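Local atomic coordinates of bacterial Pleckstrin homology domain-containing protein (Shewanella loihica PV-4, PDB entry 3DCX), a protein that is of unknown function but folds as a bacterial pleckstrin-homology domain, of which five copies make up the assembly. Residues A[18-21]-A[22-26]; A[86-89]-A[90-93]. All coordinates share one frame; numbering follows the deposited sequence.

In the fold
Contact 1 (18-26) comes first along the chain, in the loop that carries it from helix 9-16 into strand 26-32 of the five-stranded antiparallel sheet. Contact 2 (86-93) follows much later, at the reversal between strands 82-88 and 95-99 of the separate three-stranded antiparallel sheet. Their centres lie about 24 Å apart and their nearest atoms about 14 Å, so the two do not touch. Each is a chain reversal built on a beta turn, the first leading into the larger sheet, the second linking two strands of the smaller one. Both also meet the second subunit, and contact 2 meets the third as well, which places these turns at subunit interfaces of the assembly.

Contact 1: A[18-21]-A[22-26]; sequences PIMG and DNEQL
A type I beta turn from G21 to E24 reverses the loop between helix 9-16 and strand 26-32, and the side chain of E24 ties it shut a second time. The turn's own bond runs from E24 N to G21 O, 3.1 Å long. In return, G21 N gives its hydrogen to E24 OE1 at 2.9 Å and a nearly straight 164°. The carboxylate takes it on the anti side of OE1, a little out of its plane. E24 can fold back this way because its CG lies anti to the backbone N (chi1 -169°) and the chain beyond is extended, which carries the acid past its own turn to the opposite arm. The pair G21-E24 is thus joined through both backbone and side chain.

M20, present as selenomethionine, packs across the inner side of the loop against E24 and L26. M20 CB passes 3.6 Å from E24 OE1, and the two side chains cross at about a right angle. A bend at chi3 (69°) turns the methyl end across to the second arm, where M20 CE comes close against E24 O, at 3.1 Å, and rests 3.9 Å from L26 CD2. Again the crossing is close to perpendicular, with M20 SE 4.1 Å from L26 CD2.

The acid has further partners: OE1 forms a salt bridge with R43, which also binds I19 O, and T40 OG1 bonds to OE2. This shared grip would probably favour the ionised carboxylate. K110 and N114 of the second subunit bond to M20 O and D22 N. At the far end of the loop, L26 opens strand 26-32, packing on V38 and T40 of strand 35-40 and on L12 and A13 of helix 9-16.

Contact 2: A[86-89]-A[90-93]; sequences LWIS and GQKD
The side chains of I88 and Q91 meet at a slant across a tight reversal, I88 CD1 lying 3.9 Å from Q91 OE1. Q91 N donates to I88 O at 2.9 Å, the bond that closes the turn. With its CG anti to the backbone N (chi1 180°), Q91 reaches forward along its own arm, and Q91 NE2 meets D93 O at 2.8 Å. That bond is nearly straight at both ends and lies almost in the amide plane, which fixes the amide's rotation and leaves OE1 toward the isoleucine methyl. Were an alanine to replace Q91, D93 O would probably keep its water but lose the amide that ties the loop together, and I88 CD1 would be likely to lose its neighbour.

One water spans the mouth of the reversal, accepting from I88 N and donating to Q91 O and to D93 O, the latter at 2.6 Å; D93 O therefore receives two donors. W87 presents the edge of its indole to K92 O, which lies near the ring plane, 4.0 Å from W87 CD1. Its ring also stacks with H69 and meets H60 of the third subunit.

G90, at phi 89°, occupies the third position of a type II beta turn from I88 to Q91, where a side chain would clash with S89 O. This turn starts the loop that takes the chain from strand 82-88 back into the antiparallel strand 95-99, in the three-stranded sheet of the PH domain.

Contact 1: A[18-21]-A[22-26]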
loop_
_atom_site.group_PDB
_atom_site.type_symbol
_atom_site.label_atom_id
_atom_site.label_comp_id
_atom_site.label_asym_id
_atom_site.label_seq_id
_atom_site.Cartn_x
_atom_site.Cartn_y
_atom_site.Cartn_z
ATOM N N PRO A 18 -0.863 11.677 -26.910
ATOM C CA PRO A 18 -1.800 10.559 -26.959
ATOM C C PRO A 18 -1.801 9.589 -25.768
ATOM O O PRO A 18 -2.809 8.938 -25.565
ATOM C CB PRO A 18 -1.379 9.820 -28.232
ATOM C CG PRO A 18 -0.774 10.864 -29.072
ATOM C CD PRO A 18 -0.013 11.699 -28.111
ATOM N N ILE A 19 -0.702 9.464 -25.019
ATOM C CA ILE A 19 -0.640 8.548 -23.842
ATOM C C ILE A 19 -0.637 9.327 -22.509
ATOM O O ILE A 19 -0.577 8.752 -21.419
ATOM C CB ILE A 19 0.523 7.531 -23.954
ATOM C CG1 ILE A 19 1.907 8.155 -24.071
ATOM C CG2 ILE A 19 0.347 6.674 -25.249
ATOM C CD1 ILE A 19 2.494 8.792 -22.810
HETATM N N MSE A 20 -0.715 10.642 -22.611
HETATM C CA MSE A 20 -0.782 11.511 -21.447
HETATM C C MSE A 20 -2.204 11.634 -20.930
HETATM O O MSE A 20 -3.174 11.523 -21.700
HETATM C CB MSE A 20 -0.229 12.892 -21.795
HETATM C CG MSE A 20 1.293 12.925 -21.836
HETATM SE SE MSE A 20 1.947 14.641 -22.469
HETATM C CE MSE A 20 1.426 15.774 -20.885
ATOM N N GLY A 21 -2.335 11.884 -19.628
ATOM C CA GLY A 21 -3.639 12.165 -19.029
ATOM C C GLY A 21 -4.172 13.504 -19.519
ATOM O O GLY A 21 -3.391 14.374 -19.899
ATOM N N ASP A 22 -5.496 13.671 -19.494
ATOM C CA ASP A 22 -6.161 14.902 -19.933
ATOM C C ASP A 22 -5.608 16.151 -19.226
ATOM O O ASP A 22 -5.413 17.173 -19.859
ATOM C CB ASP A 22 -7.680 14.855 -19.681
ATOM C CG ASP A 22 -8.412 13.800 -20.515
ATOM O OD1 ASP A 22 -7.860 13.270 -21.497
ATOM O OD2 ASP A 22 -9.571 13.486 -20.146
ATOM N N ASN A 23 -5.379 16.067 -17.921
ATOM C CA ASN A 23 -4.838 17.189 -17.138
ATOM C C ASN A 23 -3.337 17.051 -16.769
ATOM O O ASN A 23 -2.859 17.613 -15.771
ATOM C CB ASN A 23 -5.669 17.343 -15.860
ATOM C CG ASN A 23 -7.182 17.461 -16.142
ATOM O OD1 ASN A 23 -7.608 18.083 -17.131
ATOM N ND2 ASN A 23 -7.993 16.856 -15.271
ATOM N N GLU A 24 -2.590 16.308 -17.583
ATOM C CA GLU A 24 -1.185 16.102 -17.330
ATOM C C GLU A 24 -0.346 17.112 -18.093
ATOM O O GLU A 24 -0.632 17.442 -19.247
ATOM C CB GLU A 24 -0.774 14.691 -17.743
ATOM C CG GLU A 24 0.626 14.307 -17.262
ATOM C CD GLU A 24 0.901 12.840 -17.434
ATOM O OE1 GLU A 24 0.239 12.196 -18.299
ATOM O OE2 GLU A 24 1.795 12.327 -16.721
ATOM N N GLN A 25 0.706 17.582 -17.435
ATOM C CA GLN A 25 1.652 18.518 -18.028
ATOM C C GLN A 25 3.070 18.044 -17.817
ATOM O O GLN A 25 3.399 17.434 -16.802
ATOM C CB GLN A 25 1.482 19.895 -17.414
ATOM C CG GLN A 25 0.185 20.552 -17.797
ATOM C CD GLN A 25 0.118 21.959 -17.286
ATOM O OE1 GLN A 25 -0.586 22.233 -16.314
ATOM N NE2 GLN A 25 0.892 22.863 -17.905
ATOM N N LEU A 26 3.922 18.356 -18.789
ATOM C CA LEU A 26 5.337 18.032 -18.699
ATOM C C LEU A 26 6.082 19.096 -17.912
ATOM O O LEU A 26 5.820 20.285 -18.069
ATOM C CB LEU A 26 5.929 17.892 -20.098
ATOM C CG LEU A 26 5.305 16.799 -20.969
ATOM C CD1 LEU A 26 6.108 16.751 -22.225
ATOM C CD2 LEU A 26 5.285 15.440 -20.316
#

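Contact 2: A[86-89]-A[90-93]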
loop_
_atom_site.group_PDB
_atom_site.type_symbol
_atom_site.label_atom_id
_atom_site.label_comp_id
_atom_site.label_asym_id
_atom_site.label_seq_id
_atom_site.Cartn_x
_atom_site.Cartn_y
_atom_site.Cartn_z
ATOM N N LEU A 86 15.569 5.919 -6.116
ATOM C CA LEU A 86 14.099 6.043 -5.944
ATOM C C LEU A 86 13.580 4.693 -5.533
ATOM O O LEU A 86 13.804 3.713 -6.237
ATOM C CB LEU A 86 13.395 6.462 -7.223
ATOM C CG LEU A 86 13.712 7.816 -7.880
ATOM C CD1 LEU A 86 12.961 7.897 -9.208
ATOM C CD2 LEU A 86 13.355 9.015 -7.013
ATOM N N TRP A 87 12.921 4.624 -4.379
ATOM C CA TRP A 87 12.295 3.370 -3.975
ATOM C C TRP A 87 10.871 3.391 -4.429
ATOM O O TRP A 87 10.136 4.322 -4.147
ATOM C CB TRP A 87 12.374 3.169 -2.490
ATOM C CG TRP A 87 13.665 2.679 -2.038
ATOM C CD1 TRP A 87 14.026 1.356 -1.813
ATOM C CD2 TRP A 87 14.809 3.462 -1.723
ATOM N NE1 TRP A 87 15.314 1.297 -1.366
ATOM C CE2 TRP A 87 15.819 2.570 -1.289
ATOM C CE3 TRP A 87 15.079 4.832 -1.741
ATOM C CZ2 TRP A 87 17.074 3.000 -0.913
ATOM C CZ3 TRP A 87 16.317 5.261 -1.349
ATOM C CH2 TRP A 87 17.310 4.344 -0.934
ATOM N N ILE A 88 10.497 2.365 -5.169
ATOM C CA ILE A 88 9.156 2.230 -5.690
ATOM C C ILE A 88 8.423 1.164 -4.881
ATOM O O ILE A 88 8.936 0.054 -4.664
ATOM C CB ILE A 88 9.178 1.887 -7.155
ATOM C CG1 ILE A 88 9.898 2.989 -7.955
ATOM C CG2 ILE A 88 7.734 1.670 -7.688
ATOM C CD1 ILE A 88 10.334 2.504 -9.359
ATOM N N SER A 89 7.224 1.516 -4.435
ATOM C CA SER A 89 6.381 0.613 -3.661
ATOM C C SER A 89 6.335 -0.790 -4.272
ATOM O O SER A 89 5.969 -0.957 -5.449
ATOM C CB SER A 89 4.968 1.166 -3.586
ATOM O OG SER A 89 4.184 0.285 -2.840
ATOM N N GLY A 90 6.689 -1.785 -3.463
ATOM C CA GLY A 90 6.611 -3.191 -3.837
ATOM C C GLY A 90 7.859 -3.726 -4.508
ATOM O O GLY A 90 7.982 -4.942 -4.711
ATOM N N GLN A 91 8.785 -2.823 -4.869
ATOM C CA GLN A 91 10.031 -3.198 -5.524
ATOM C C GLN A 91 11.188 -3.047 -4.534
ATOM O O GLN A 91 11.449 -1.950 -4.042
ATOM C CB GLN A 91 10.210 -2.335 -6.763
ATOM C CG GLN A 91 11.476 -2.608 -7.563
ATOM C CD GLN A 91 11.704 -1.574 -8.654
ATOM O OE1 GLN A 91 10.860 -1.387 -9.533
ATOM N NE2 GLN A 91 12.835 -0.866 -8.581
ATOM N N LYS A 92 11.863 -4.150 -4.210
ATOM C CA LYS A 92 12.779 -4.166 -3.061
ATOM C C LYS A 92 14.009 -3.310 -3.290
ATOM O O LYS A 92 14.441 -2.590 -2.397
ATOM C CB LYS A 92 13.245 -5.584 -2.683
ATOM C CG LYS A 92 13.972 -5.585 -1.347
ATOM C CD LYS A 92 14.506 -6.948 -0.962
ATOM C CE LYS A 92 15.581 -6.811 0.117
ATOM N NZ LYS A 92 16.691 -5.894 -0.312
ATOM N N ASP A 93 14.562 -3.403 -4.484
ATOM C CA ASP A 93 15.724 -2.593 -4.853
ATOM C C ASP A 93 15.333 -1.276 -5.509
ATOM O O ASP A 93 14.402 -1.241 -6.317
ATOM C CB ASP A 93 16.621 -3.386 -5.790
ATOM C CG ASP A 93 17.174 -4.641 -5.131
ATOM O OD1 ASP A 93 17.178 -4.716 -3.878
ATOM O OD2 ASP A 93 17.603 -5.542 -5.872
HETATM O O HOH W 1 12.432 0.115 -5.410
#